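Local structure of sensor protein (Vibrio parahaemolyticus, 3I9Y) at residues S21-L26 against N78-L83; E14-I19 against S258-T263; K54-E59 against S262-L267; T99-M104 against N175-A180. The protein is a TMAO-responsive sensor histidine kinase that probably phosphorylates a protein histidine from ATP, this chain being its sensor domain. All coordinates share one frame; numbering follows the deposited sequence.

Interaction 1. Residues S21-L26 against N78-L83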
loop_
_atom_site.group_PDB
_atom_site.type_symbol
_atom_site.label_atom_id
_atom_site.label_comp_id
_atom_site.label_asym_id
_atom_site.label_seq_id
_atom_site.Cartn_x
_atom_site.Cartn_y
_atom_site.Cartn_z
ATOM N N SER A 21 -11.315 -0.875 -16.056
ATOM C CA SER A 21 -10.559 0.383 -16.041
ATOM C C SER A 21 -10.795 1.195 -14.748
ATOM O O SER A 21 -9.794 1.705 -14.266
ATOM C CB SER A 21 -10.935 1.375 -17.183
ATOM O OG SER A 21 -10.481 0.513 -18.244
ATOM N N SER A 22 -12.042 1.387 -14.265
ATOM C CA SER A 22 -12.214 2.078 -13.015
ATOM C C SER A 22 -11.419 1.384 -11.880
ATOM O O SER A 22 -10.948 2.101 -10.987
ATOM C CB SER A 22 -13.694 2.193 -12.587
ATOM O OG SER A 22 -14.304 2.887 -13.646
ATOM N N VAL A 23 -11.213 0.092 -11.877
ATOM C CA VAL A 23 -10.441 -0.539 -10.838
ATOM C C VAL A 23 -8.896 -0.033 -10.977
ATOM O O VAL A 23 -8.186 0.150 -9.906
ATOM C CB VAL A 23 -10.489 -2.087 -10.907
ATOM C CG1 VAL A 23 -9.319 -2.696 -10.171
ATOM C CG2 VAL A 23 -11.772 -2.675 -10.157
ATOM N N GLN A 24 -8.384 0.097 -12.231
ATOM C CA GLN A 24 -7.031 0.574 -12.385
ATOM C C GLN A 24 -6.988 2.022 -11.980
ATOM O O GLN A 24 -6.018 2.355 -11.332
ATOM C CB GLN A 24 -6.429 0.398 -13.797
ATOM C CG GLN A 24 -6.733 -0.919 -14.288
ATOM C CD GLN A 24 -6.265 -1.125 -15.781
ATOM O OE1 GLN A 24 -5.600 -2.154 -16.070
ATOM N NE2 GLN A 24 -6.600 -0.153 -16.724
ATOM N N MET A 25 -8.052 2.816 -12.252
ATOM C CA MET A 25 -8.049 4.159 -11.805
ATOM C C MET A 25 -7.936 4.207 -10.232
ATOM O O MET A 25 -7.189 5.046 -9.590
ATOM C CB MET A 25 -9.282 4.886 -12.187
ATOM C CG MET A 25 -9.361 5.351 -13.604
ATOM S SD MET A 25 -7.853 6.290 -14.321
ATOM C CE MET A 25 -7.761 7.631 -13.110
ATOM N N LEU A 26 -8.725 3.361 -9.607
ATOM C CA LEU A 26 -8.765 3.315 -8.196
ATOM C C LEU A 26 -7.429 2.907 -7.703
ATOM O O LEU A 26 -6.931 3.514 -6.753
ATOM C CB LEU A 26 -9.792 2.308 -7.621
ATOM C CG LEU A 26 -9.769 2.058 -6.119
ATOM C CD1 LEU A 26 -10.538 3.273 -5.349
ATOM C CD2 LEU A 26 -10.807 0.727 -5.821
ATOM N N ASN A 78 -17.854 -9.013 -3.777
ATOM C CA ASN A 78 -16.896 -9.148 -2.656
ATOM C C ASN A 78 -15.471 -8.748 -3.035
ATOM O O ASN A 78 -14.772 -8.254 -2.186
ATOM C CB ASN A 78 -16.869 -10.577 -2.159
ATOM C CG ASN A 78 -18.281 -10.920 -1.458
ATOM O OD1 ASN A 78 -18.926 -10.031 -0.901
ATOM N ND2 ASN A 78 -18.732 -12.185 -1.569
ATOM N N ASN A 79 -15.054 -9.011 -4.274
ATOM C CA ASN A 79 -13.729 -8.709 -4.745
ATOM C C ASN A 79 -13.590 -7.174 -4.827
ATOM O O ASN A 79 -12.605 -6.636 -4.313
ATOM C CB ASN A 79 -13.524 -9.287 -6.118
ATOM C CG ASN A 79 -12.282 -8.745 -6.771
ATOM O OD1 ASN A 79 -12.333 -7.794 -7.538
ATOM N ND2 ASN A 79 -11.145 -9.361 -6.437
ATOM N N LEU A 80 -14.577 -6.483 -5.336
ATOM C CA LEU A 80 -14.522 -5.072 -5.401
ATOM C C LEU A 80 -14.613 -4.422 -3.972
ATOM O O LEU A 80 -13.919 -3.355 -3.776
ATOM C CB LEU A 80 -15.596 -4.374 -6.283
ATOM C CG LEU A 80 -15.476 -4.890 -7.789
ATOM C CD1 LEU A 80 -16.772 -4.378 -8.652
ATOM C CD2 LEU A 80 -14.378 -4.237 -8.566
ATOM N N ALA A 81 -15.356 -4.992 -3.004
ATOM C CA ALA A 81 -15.498 -4.310 -1.716
ATOM C C ALA A 81 -14.112 -4.586 -1.103
ATOM O O ALA A 81 -13.674 -3.703 -0.475
ATOM C CB ALA A 81 -16.488 -5.100 -0.677
ATOM N N GLU A 82 -13.473 -5.740 -1.276
ATOM C CA GLU A 82 -12.247 -5.938 -0.608
ATOM C C GLU A 82 -11.094 -4.985 -1.149
ATOM O O GLU A 82 -10.306 -4.441 -0.349
ATOM C CB GLU A 82 -11.803 -7.374 -0.685
ATOM C CG GLU A 82 -10.546 -7.609 0.003
ATOM C CD GLU A 82 -10.245 -9.116 0.149
ATOM O OE1 GLU A 82 -11.143 -9.990 -0.118
ATOM O OE2 GLU A 82 -9.106 -9.426 0.574
ATOM N N LEU A 83 -11.055 -4.767 -2.448
ATOM C CA LEU A 83 -10.081 -3.907 -3.063
ATOM C C LEU A 83 -10.427 -2.508 -2.498
ATOM O O LEU A 83 -9.576 -1.727 -2.266
ATOM C CB LEU A 83 -10.385 -3.862 -4.574
ATOM C CG LEU A 83 -9.251 -3.325 -5.392
ATOM C CD1 LEU A 83 -8.099 -4.350 -5.321
ATOM C CD2 LEU A 83 -9.684 -3.060 -6.951
#

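Interaction 2. Residues E14-I19 against S258-T263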
loop_
_atom_site.group_PDB
_atom_site.type_symbol
_atom_site.label_atom_id
_atom_site.label_comp_id
_atom_site.label_asym_id
_atom_site.label_seq_id
_atom_site.Cartn_x
_atom_site.Cartn_y
_atom_site.Cartn_z
ATOM N N GLU A 14 -19.862 -4.566 -21.798
ATOM C CA GLU A 14 -19.187 -3.323 -21.857
ATOM C C GLU A 14 -19.023 -2.674 -20.478
ATOM O O GLU A 14 -17.937 -2.046 -20.263
ATOM C CB GLU A 14 -19.870 -2.408 -22.835
ATOM C CG GLU A 14 -18.791 -1.351 -23.437
ATOM C CD GLU A 14 -19.100 -0.123 -22.686
ATOM O OE1 GLU A 14 -20.265 -0.399 -22.127
ATOM O OE2 GLU A 14 -18.266 0.988 -22.621
ATOM N N LEU A 15 -19.995 -2.846 -19.548
ATOM C CA LEU A 15 -19.849 -2.289 -18.192
ATOM C C LEU A 15 -18.633 -3.117 -17.483
ATOM O O LEU A 15 -17.849 -2.558 -16.793
ATOM C CB LEU A 15 -21.128 -2.355 -17.349
ATOM C CG LEU A 15 -21.879 -1.190 -17.759
ATOM C CD1 LEU A 15 -23.339 -1.499 -17.318
ATOM C CD2 LEU A 15 -21.421 0.092 -17.079
ATOM N N SER A 16 -18.427 -4.386 -17.769
ATOM C CA SER A 16 -17.361 -5.161 -17.253
ATOM C C SER A 16 -16.018 -4.495 -17.655
ATOM O O SER A 16 -15.115 -4.228 -16.758
ATOM C CB SER A 16 -17.304 -6.553 -17.827
ATOM O OG SER A 16 -18.539 -7.139 -17.396
ATOM N N THR A 17 -15.844 -4.265 -18.952
ATOM C CA THR A 17 -14.600 -3.603 -19.324
ATOM C C THR A 17 -14.480 -2.186 -18.755
ATOM O O THR A 17 -13.400 -1.823 -18.304
ATOM C CB THR A 17 -14.180 -3.781 -20.873
ATOM O OG1 THR A 17 -13.953 -2.495 -21.457
ATOM C CG2 THR A 17 -14.901 -4.668 -21.511
ATOM N N ARG A 18 -15.542 -1.433 -18.601
ATOM C CA ARG A 18 -15.386 -0.200 -17.938
ATOM C C ARG A 18 -14.967 -0.315 -16.427
ATOM O O ARG A 18 -14.124 0.566 -15.910
ATOM C CB ARG A 18 -16.669 0.643 -18.032
ATOM C CG ARG A 18 -16.554 1.193 -19.422
ATOM C CD ARG A 18 -17.807 1.633 -20.165
ATOM N NE ARG A 18 -18.594 2.274 -19.180
ATOM C CZ ARG A 18 -19.682 3.000 -19.449
ATOM N NH1 ARG A 18 -20.033 3.115 -20.751
ATOM N NH2 ARG A 18 -20.365 3.648 -18.360
ATOM N N ILE A 19 -15.546 -1.321 -15.714
ATOM C CA ILE A 19 -15.287 -1.459 -14.330
ATOM C C ILE A 19 -13.830 -1.845 -14.204
ATOM O O ILE A 19 -13.176 -1.400 -13.259
ATOM C CB ILE A 19 -16.215 -2.567 -13.722
ATOM C CG1 ILE A 19 -17.621 -1.856 -13.493
ATOM C CG2 ILE A 19 -15.672 -3.089 -12.399
ATOM C CD1 ILE A 19 -18.655 -3.045 -13.171
ATOM N N SER A 258 -14.254 -12.368 -16.326
ATOM C CA SER A 258 -14.212 -13.250 -17.451
ATOM C C SER A 258 -15.163 -14.410 -17.097
ATOM O O SER A 258 -16.007 -14.835 -17.932
ATOM C CB SER A 258 -12.782 -13.737 -17.561
ATOM O OG SER A 258 -12.964 -14.919 -18.307
ATOM N N GLU A 259 -15.148 -14.929 -15.888
ATOM C CA GLU A 259 -16.133 -15.936 -15.584
ATOM C C GLU A 259 -17.614 -15.385 -15.598
ATOM O O GLU A 259 -18.561 -16.120 -15.983
ATOM C CB GLU A 259 -15.974 -16.555 -14.190
ATOM C CG GLU A 259 -14.753 -17.440 -14.090
ATOM C CD GLU A 259 -14.202 -17.589 -12.513
ATOM O OE1 GLU A 259 -15.059 -17.592 -11.463
ATOM O OE2 GLU A 259 -12.859 -17.737 -12.386
ATOM N N LEU A 260 -17.866 -14.158 -15.167
ATOM C CA LEU A 260 -19.190 -13.678 -15.184
ATOM C C LEU A 260 -19.736 -13.629 -16.716
ATOM O O LEU A 260 -20.914 -14.007 -16.982
ATOM C CB LEU A 260 -19.236 -12.292 -14.653
ATOM C CG LEU A 260 -20.489 -11.505 -14.925
ATOM C CD1 LEU A 260 -21.575 -12.195 -14.143
ATOM C CD2 LEU A 260 -20.356 -9.906 -14.468
ATOM N N ASN A 261 -18.921 -13.119 -17.649
ATOM C CA ASN A 261 -19.417 -12.921 -19.002
ATOM C C ASN A 261 -19.485 -14.286 -19.656
ATOM O O ASN A 261 -20.365 -14.500 -20.400
ATOM C CB ASN A 261 -18.518 -11.987 -19.776
ATOM C CG ASN A 261 -18.647 -10.561 -19.218
ATOM O OD1 ASN A 261 -17.883 -10.147 -18.296
ATOM N ND2 ASN A 261 -19.690 -9.885 -19.627
ATOM N N SER A 262 -18.679 -15.233 -19.234
ATOM C CA SER A 262 -18.751 -16.535 -19.844
ATOM C C SER A 262 -20.038 -17.211 -19.414
ATOM O O SER A 262 -20.678 -17.893 -20.199
ATOM C CB SER A 262 -17.570 -17.318 -19.484
ATOM O OG SER A 262 -18.049 -18.599 -19.276
ATOM N N THR A 263 -20.545 -16.950 -18.207
ATOM C CA THR A 263 -21.868 -17.506 -17.799
ATOM C C THR A 263 -22.963 -16.692 -18.515
ATOM O O THR A 263 -24.007 -17.264 -18.945
ATOM C CB THR A 263 -22.054 -17.346 -16.320
ATOM O OG1 THR A 263 -21.124 -18.208 -15.626
ATOM C CG2 THR A 263 -23.451 -17.696 -15.809
#

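Interaction 3. Residues K54-E59 against S262-L267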
loop_
_atom_site.group_PDB
_atom_site.type_symbol
_atom_site.label_atom_id
_atom_site.label_comp_id
_atom_site.label_asym_id
_atom_site.label_seq_id
_atom_site.Cartn_x
_atom_site.Cartn_y
_atom_site.Cartn_z
ATOM N N LYS A 54 -29.866 -8.224 -13.575
ATOM C CA LYS A 54 -31.200 -8.526 -13.102
ATOM C C LYS A 54 -32.174 -8.661 -14.302
ATOM O O LYS A 54 -32.960 -9.582 -14.311
ATOM C CB LYS A 54 -31.753 -7.419 -12.227
ATOM C CG LYS A 54 -33.208 -7.698 -11.633
ATOM C CD LYS A 54 -33.850 -6.349 -11.071
ATOM C CE LYS A 54 -35.025 -6.696 -10.073
ATOM N NZ LYS A 54 -35.268 -5.641 -9.083
ATOM N N GLU A 55 -32.174 -7.743 -15.278
ATOM C CA GLU A 55 -33.035 -7.934 -16.452
ATOM C C GLU A 55 -32.799 -9.304 -17.094
ATOM O O GLU A 55 -33.783 -9.957 -17.389
ATOM C CB GLU A 55 -32.759 -7.002 -17.621
ATOM C CG GLU A 55 -33.287 -5.777 -17.459
ATOM C CD GLU A 55 -34.812 -5.853 -17.324
ATOM O OE1 GLU A 55 -35.619 -6.365 -18.203
ATOM O OE2 GLU A 55 -35.123 -5.357 -16.243
ATOM N N LEU A 56 -31.521 -9.653 -17.319
ATOM C CA LEU A 56 -31.064 -10.894 -17.941
ATOM C C LEU A 56 -31.557 -12.112 -17.240
ATOM O O LEU A 56 -32.032 -13.044 -17.895
ATOM C CB LEU A 56 -29.543 -11.023 -17.988
ATOM C CG LEU A 56 -28.746 -11.865 -18.968
ATOM C CD1 LEU A 56 -28.511 -11.010 -20.238
ATOM C CD2 LEU A 56 -27.356 -12.224 -18.561
ATOM N N GLY A 57 -31.525 -12.160 -15.913
ATOM C CA GLY A 57 -31.983 -13.359 -15.268
ATOM C C GLY A 57 -33.483 -13.409 -15.047
ATOM O O GLY A 57 -34.028 -14.475 -14.788
ATOM N N GLY A 58 -34.167 -12.275 -15.125
ATOM C CA GLY A 58 -35.582 -12.248 -14.933
ATOM C C GLY A 58 -36.217 -13.094 -16.009
ATOM O O GLY A 58 -37.248 -13.681 -15.734
ATOM N N GLU A 59 -35.639 -13.141 -17.202
ATOM C CA GLU A 59 -36.117 -13.910 -18.326
ATOM C C GLU A 59 -35.421 -15.252 -18.327
ATOM O O GLU A 59 -35.118 -15.715 -19.410
ATOM C CB GLU A 59 -35.710 -13.307 -19.695
ATOM C CG GLU A 59 -36.241 -11.926 -20.035
ATOM C CD GLU A 59 -37.720 -11.726 -19.572
ATOM O OE1 GLU A 59 -38.005 -11.778 -18.339
ATOM O OE2 GLU A 59 -38.603 -11.517 -20.443
ATOM N N SER A 262 -18.679 -15.233 -19.234
ATOM C CA SER A 262 -18.751 -16.535 -19.844
ATOM C C SER A 262 -20.038 -17.211 -19.414
ATOM O O SER A 262 -20.678 -17.893 -20.199
ATOM C CB SER A 262 -17.570 -17.318 -19.484
ATOM O OG SER A 262 -18.049 -18.599 -19.276
ATOM N N THR A 263 -20.545 -16.950 -18.207
ATOM C CA THR A 263 -21.868 -17.506 -17.799
ATOM C C THR A 263 -22.963 -16.692 -18.515
ATOM O O THR A 263 -24.007 -17.264 -18.945
ATOM C CB THR A 263 -22.054 -17.346 -16.320
ATOM O OG1 THR A 263 -21.124 -18.208 -15.626
ATOM C CG2 THR A 263 -23.451 -17.696 -15.809
ATOM N N VAL A 264 -22.811 -15.355 -18.672
ATOM C CA VAL A 264 -23.922 -14.722 -19.347
ATOM C C VAL A 264 -23.874 -15.173 -20.874
ATOM O O VAL A 264 -24.882 -15.233 -21.449
ATOM C CB VAL A 264 -24.050 -13.111 -19.269
ATOM C CG1 VAL A 264 -23.216 -12.566 -18.191
ATOM C CG2 VAL A 264 -23.856 -12.464 -20.622
ATOM N N ASN A 265 -22.767 -15.417 -21.492
ATOM C CA ASN A 265 -22.907 -15.888 -22.828
ATOM C C ASN A 265 -23.635 -17.259 -22.861
ATOM O O ASN A 265 -24.305 -17.540 -23.829
ATOM C CB ASN A 265 -21.577 -16.085 -23.470
ATOM C CG ASN A 265 -20.970 -14.755 -23.879
ATOM O OD1 ASN A 265 -21.720 -13.780 -24.156
ATOM N ND2 ASN A 265 -19.632 -14.668 -23.948
ATOM N N LYS A 266 -23.479 -18.118 -21.847
ATOM C CA LYS A 266 -24.174 -19.372 -21.888
ATOM C C LYS A 266 -25.602 -19.088 -21.738
ATOM O O LYS A 266 -26.382 -19.827 -22.345
ATOM C CB LYS A 266 -23.705 -20.366 -20.777
ATOM C CG LYS A 266 -22.297 -20.821 -21.025
ATOM C CD LYS A 266 -21.853 -21.899 -19.949
ATOM C CE LYS A 266 -20.309 -22.057 -19.779
ATOM N NZ LYS A 266 -19.916 -22.138 -18.234
ATOM N N LEU A 267 -26.020 -18.101 -20.925
ATOM C CA LEU A 267 -27.441 -17.821 -20.810
ATOM C C LEU A 267 -28.021 -17.322 -22.130
ATOM O O LEU A 267 -29.197 -17.561 -22.388
ATOM C CB LEU A 267 -27.837 -16.770 -19.764
ATOM C CG LEU A 267 -27.545 -17.227 -18.303
ATOM C CD1 LEU A 267 -27.313 -16.103 -17.262
ATOM C CD2 LEU A 267 -28.735 -17.990 -17.805
#

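Interaction 4. Residues T99-M104 against N175-A180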
loop_
_atom_site.group_PDB
_atom_site.type_symbol
_atom_site.label_atom_id
_atom_site.label_comp_id
_atom_site.label_asym_id
_atom_site.label_seq_id
_atom_site.Cartn_x
_atom_site.Cartn_y
_atom_site.Cartn_z
ATOM N N THR A 99 5.150 10.457 7.265
ATOM C CA THR A 99 5.232 11.295 8.438
ATOM C C THR A 99 6.404 10.795 9.319
ATOM O O THR A 99 7.195 11.549 9.819
ATOM C CB THR A 99 3.888 11.172 9.268
ATOM O OG1 THR A 99 2.923 11.707 8.286
ATOM C CG2 THR A 99 3.834 12.299 10.425
ATOM N N ARG A 100 6.500 9.521 9.497
ATOM C CA ARG A 100 7.553 9.030 10.357
ATOM C C ARG A 100 9.012 9.264 9.769
ATOM O O ARG A 100 9.952 9.543 10.542
ATOM C CB ARG A 100 7.286 7.513 10.589
ATOM C CG ARG A 100 6.340 7.219 11.789
ATOM C CD ARG A 100 5.198 6.185 11.371
ATOM N NE ARG A 100 4.051 5.889 12.328
ATOM C CZ ARG A 100 4.372 5.427 13.496
ATOM N NH1 ARG A 100 5.628 5.265 13.783
ATOM N NH2 ARG A 100 3.501 5.038 14.353
ATOM N N VAL A 101 9.156 9.145 8.424
ATOM C CA VAL A 101 10.421 9.322 7.792
ATOM C C VAL A 101 10.782 10.813 7.958
ATOM O O VAL A 101 11.937 11.125 8.426
ATOM C CB VAL A 101 10.346 8.861 6.330
ATOM C CG1 VAL A 101 11.614 9.490 5.465
ATOM C CG2 VAL A 101 10.170 7.297 6.268
ATOM N N GLU A 102 9.821 11.732 7.824
ATOM C CA GLU A 102 10.115 13.150 7.955
ATOM C C GLU A 102 10.490 13.417 9.454
ATOM O O GLU A 102 11.480 14.107 9.655
ATOM C CB GLU A 102 8.967 14.029 7.542
ATOM C CG GLU A 102 9.137 15.542 7.721
ATOM C CD GLU A 102 10.315 16.056 6.948
ATOM O OE1 GLU A 102 10.928 15.346 6.003
ATOM O OE2 GLU A 102 10.761 17.222 7.304
ATOM N N GLU A 103 9.851 12.834 10.471
ATOM C CA GLU A 103 10.350 13.092 11.846
ATOM C C GLU A 103 11.788 12.570 12.004
ATOM O O GLU A 103 12.635 13.133 12.732
ATOM C CB GLU A 103 9.602 12.271 12.936
ATOM C CG GLU A 103 8.079 12.628 12.851
ATOM C CD GLU A 103 7.187 11.752 13.802
ATOM O OE1 GLU A 103 6.021 12.174 13.888
ATOM O OE2 GLU A 103 7.572 10.717 14.416
ATOM N N MET A 104 12.025 11.420 11.390
ATOM C CA MET A 104 13.364 10.804 11.491
ATOM C C MET A 104 14.431 11.677 10.744
ATOM O O MET A 104 15.665 11.691 11.214
ATOM C CB MET A 104 13.393 9.382 10.925
ATOM C CG MET A 104 12.588 8.529 11.939
ATOM S SD MET A 104 12.718 6.769 11.266
ATOM C CE MET A 104 11.543 6.939 10.932
ATOM N N ASN A 175 20.326 7.662 5.119
ATOM C CA ASN A 175 20.281 7.078 3.766
ATOM C C ASN A 175 19.539 5.732 3.886
ATOM O O ASN A 175 18.779 5.409 2.948
ATOM C CB ASN A 175 21.780 6.766 3.180
ATOM C CG ASN A 175 22.538 8.089 2.757
ATOM O OD1 ASN A 175 21.915 9.161 2.560
ATOM N ND2 ASN A 175 23.846 8.011 2.637
ATOM N N GLN A 176 19.768 4.949 4.942
ATOM C CA GLN A 176 19.062 3.631 5.130
ATOM C C GLN A 176 17.533 3.830 5.166
ATOM O O GLN A 176 16.806 3.124 4.498
ATOM C CB GLN A 176 19.427 2.913 6.509
ATOM C CG GLN A 176 20.924 2.444 6.396
ATOM C CD GLN A 176 21.353 1.911 7.724
ATOM O OE1 GLN A 176 21.120 2.499 8.806
ATOM N NE2 GLN A 176 21.894 0.743 7.672
ATOM N N ILE A 177 17.061 4.806 5.969
ATOM C CA ILE A 177 15.629 5.045 6.070
ATOM C C ILE A 177 15.135 5.529 4.673
ATOM O O ILE A 177 14.147 4.979 4.253
ATOM C CB ILE A 177 15.391 6.142 7.066
ATOM C CG1 ILE A 177 15.652 5.494 8.453
ATOM C CG2 ILE A 177 13.844 6.382 7.125
ATOM C CD1 ILE A 177 15.348 6.693 9.592
ATOM N N GLU A 178 15.800 6.491 3.935
ATOM C CA GLU A 178 15.315 6.917 2.603
ATOM C C GLU A 178 15.308 5.694 1.680
ATOM O O GLU A 178 14.367 5.530 0.849
ATOM C CB GLU A 178 16.318 8.009 1.933
ATOM C CG GLU A 178 16.266 9.250 2.873
ATOM C CD GLU A 178 15.065 10.161 2.654
ATOM O OE1 GLU A 178 14.205 9.806 1.830
ATOM O OE2 GLU A 178 15.040 11.231 3.324
ATOM N N GLU A 179 16.312 4.768 1.790
ATOM C CA GLU A 179 16.317 3.679 0.827
ATOM C C GLU A 179 15.116 2.671 1.159
ATOM O O GLU A 179 14.436 2.132 0.251
ATOM C CB GLU A 179 17.604 2.864 1.023
ATOM C CG GLU A 179 17.422 1.675 0.170
ATOM C CD GLU A 179 18.640 0.840 -0.011
ATOM O OE1 GLU A 179 19.377 0.704 0.985
ATOM O OE2 GLU A 179 18.840 0.213 -1.168
ATOM N N ALA A 180 14.983 2.329 2.472
ATOM C CA ALA A 180 13.995 1.418 2.935
ATOM C C ALA A 180 12.560 1.797 2.441
ATOM O O ALA A 180 11.900 0.882 1.969
ATOM C CB ALA A 180 13.953 1.256 4.469
#

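Interaction 1. Residues S21-L26 against N78-L83
Val23 of helix 5-27 presses both its methyls against the leucines of helix 63-114. This is the tight part of the contact. Val23 CG1 lies 3.3 Å from Leu83 CD2, and Val23 CG2 lies 3.4 Å from Leu80 CD2. Both spacings are shorter than normal van der Waals contact. Val23 CG1 is anti to the backbone N (chi1 159°), which leaves CG2 beside that N. CG1 reaches Leu83, while CG2 meets Leu80. Leu83 CD2 also comes within 3.8 Å of Val23 CG2, so it serves the whole valine fork. One turn on, the fit is looser. Leu26 CD2 and Leu83 CD2 are 4.1 Å apart, and the two side chains run past each other in opposite directions. The segment axes come no closer than 11.9 Å and run nearly parallel, at 16°. This is the diagonal pair of an up-down four-helix bundle, whose other two helices fill the flanks. Met250 of helix 232-267 touches both Val23 and Leu83, while Arg35 and Ala38 of helix 32-58 touch Leu26. The outer sides of both helices contrast with this core: Gln24 and Met25, and Ala81 and Glu82, are exposed.

Interaction 2. Residues E14-I19 against S258-T263
Ser16 and Asn261 face each other between helices 5-27 and 232-267, two adjacent antiparallel helices of an up-down four-helix bundle. Their CA atoms, 8.2 Å apart, are the closest pair of the two segments. In both residues the CB points at the other helix. Both side chains also take the same first torsion: Ser16 OG stands beside its own backbone N (chi1 -63°), and Asn261 CG does likewise (chi1 -70°). The serine hydroxyl and the asparagine amide meet in the gap between the two helices. The amide atom modelled as Asn261 OD1 is 3.2 Å from Ser16 OG, but which way round the amide lies is uncertain. The hydroxyl of Ser16 has a clear partner in its own helix, because it is hydrogen-bonded to the backbone carbonyl of Val12 one turn earlier. That bond helps to orient the hydroxyl. Asn261 also rests on Val12 and Ser13. Phe257, one turn before Asn261, packs against Ser16 and Ile19. Leu260 flanks the pair on the bundle interior, where it also touches Leu69 and Asn72 of helix 63-114. Its approach to the serine is slight: Leu260 CD2 stops 4.4 Å from Ser16 OG.

Interaction 3. Residues K54-E59 against S262-L267
Leu56 reaches from helix 32-58 to two residues of helix 232-267, and one methyl makes all the closest contacts. Leu56 CD2 is 3.5 Å from Val264 CB, tighter than usual for two carbons. The same methyl is 4.1 Å from Val264 CG2 and 4.2 Å from Val264 CG1, so it sits against the branch point and not against a single arm. The leucine and valine side chains cross at about a right angle. Leu267, one turn after Val264, adds a lighter touch, with its CD1 at 4.1 Å from Leu56 CD2. Leu56 CG is anti to its backbone N (chi1 -156°), which sends the branch across the interface. Val264 is in a less relaxed state: its chi1 of -17° nearly eclipses CG1 with the backbone N. The two helices are the second and fourth of an up-down four-helix bundle, and this is a diagonal contact near one end of it. The other two helices close in around it. Ala9 and Val12 of helix 5-27 touch Val264, and Glu8 of the same helix touches Leu56. Next to Val264, Thr263 OG1 accepts a weak hydrogen bond from Asn72 ND2. On the remaining flank, Leu65 and Leu69 of helix 63-114 cover Leu267.

Interaction 4. Residues T99-M104 against N175-A180
Ile177 sets CG1 beside its backbone N (chi1 -74°) and CG2 anti to it, so its two branches part toward different residues of helix 63-114. The CG1 branch runs on fully extended and carries CD1 to Met104. The CG2 methyl goes to Val101. Met104 CG stands beside its backbone N, and the chain is extended at chi2 (-177°). CB and SD of Met104 lie along the isoleucine tip. Ile177 CD1 lies 3.6 Å from Met104 CB. The Met104 SD to Ile177 CD1 spacing of 3.1 Å is very short, and its exact value deserves caution. The two side chains cross at a slant. At Val101 the meeting is easier. Ile177 CG2 is 3.9 Å from Val101 CG2 and 4.2 Å from Val101 CG1, and the two side chains pass in opposite directions. Glu178 marks the border of the contact. Its OE2 comes to 4.4 Å from Val101 CG1, while its OE1 forms a salt bridge with Arg181, which itself touches Val101. Further helices enclose the apolar centre. Phe196 of helix 186-208 packs on Ile177, and Val232 of helix 232-267 packs on Met104. The segment axes approach to 10.5 Å and run antiparallel, at 166°. Such a row of apolar side chains between antiparallel helices is the core of a helical bundle, here the second of the two four-helix bundles stacked in the TorS sensor domain.

Interactions 1, 2 and 3 lie in one bundle, built from helices 5-27 and 32-58 with parts of helices 63-114 and 232-267. Interactions 1 and 2 share helix 5-27, their centres about 14 Å apart, and touch through Leu80 and Ile19. Interactions 2 and 3 share Ser262 and Thr263, their centres about 12 Å apart. Interaction 4 lies across the chain's centre, about 30 Å from interaction 1 and about 53 Å from interaction 3, centre to centre. Along the chain, interaction 1 closes before interaction 4 opens and alternates with interaction 3; interaction 2 encloses 1 and 4, and interaction 3 encloses 4. Helix 63-114 carries interactions 1 and 4, tying the stacked bundles together.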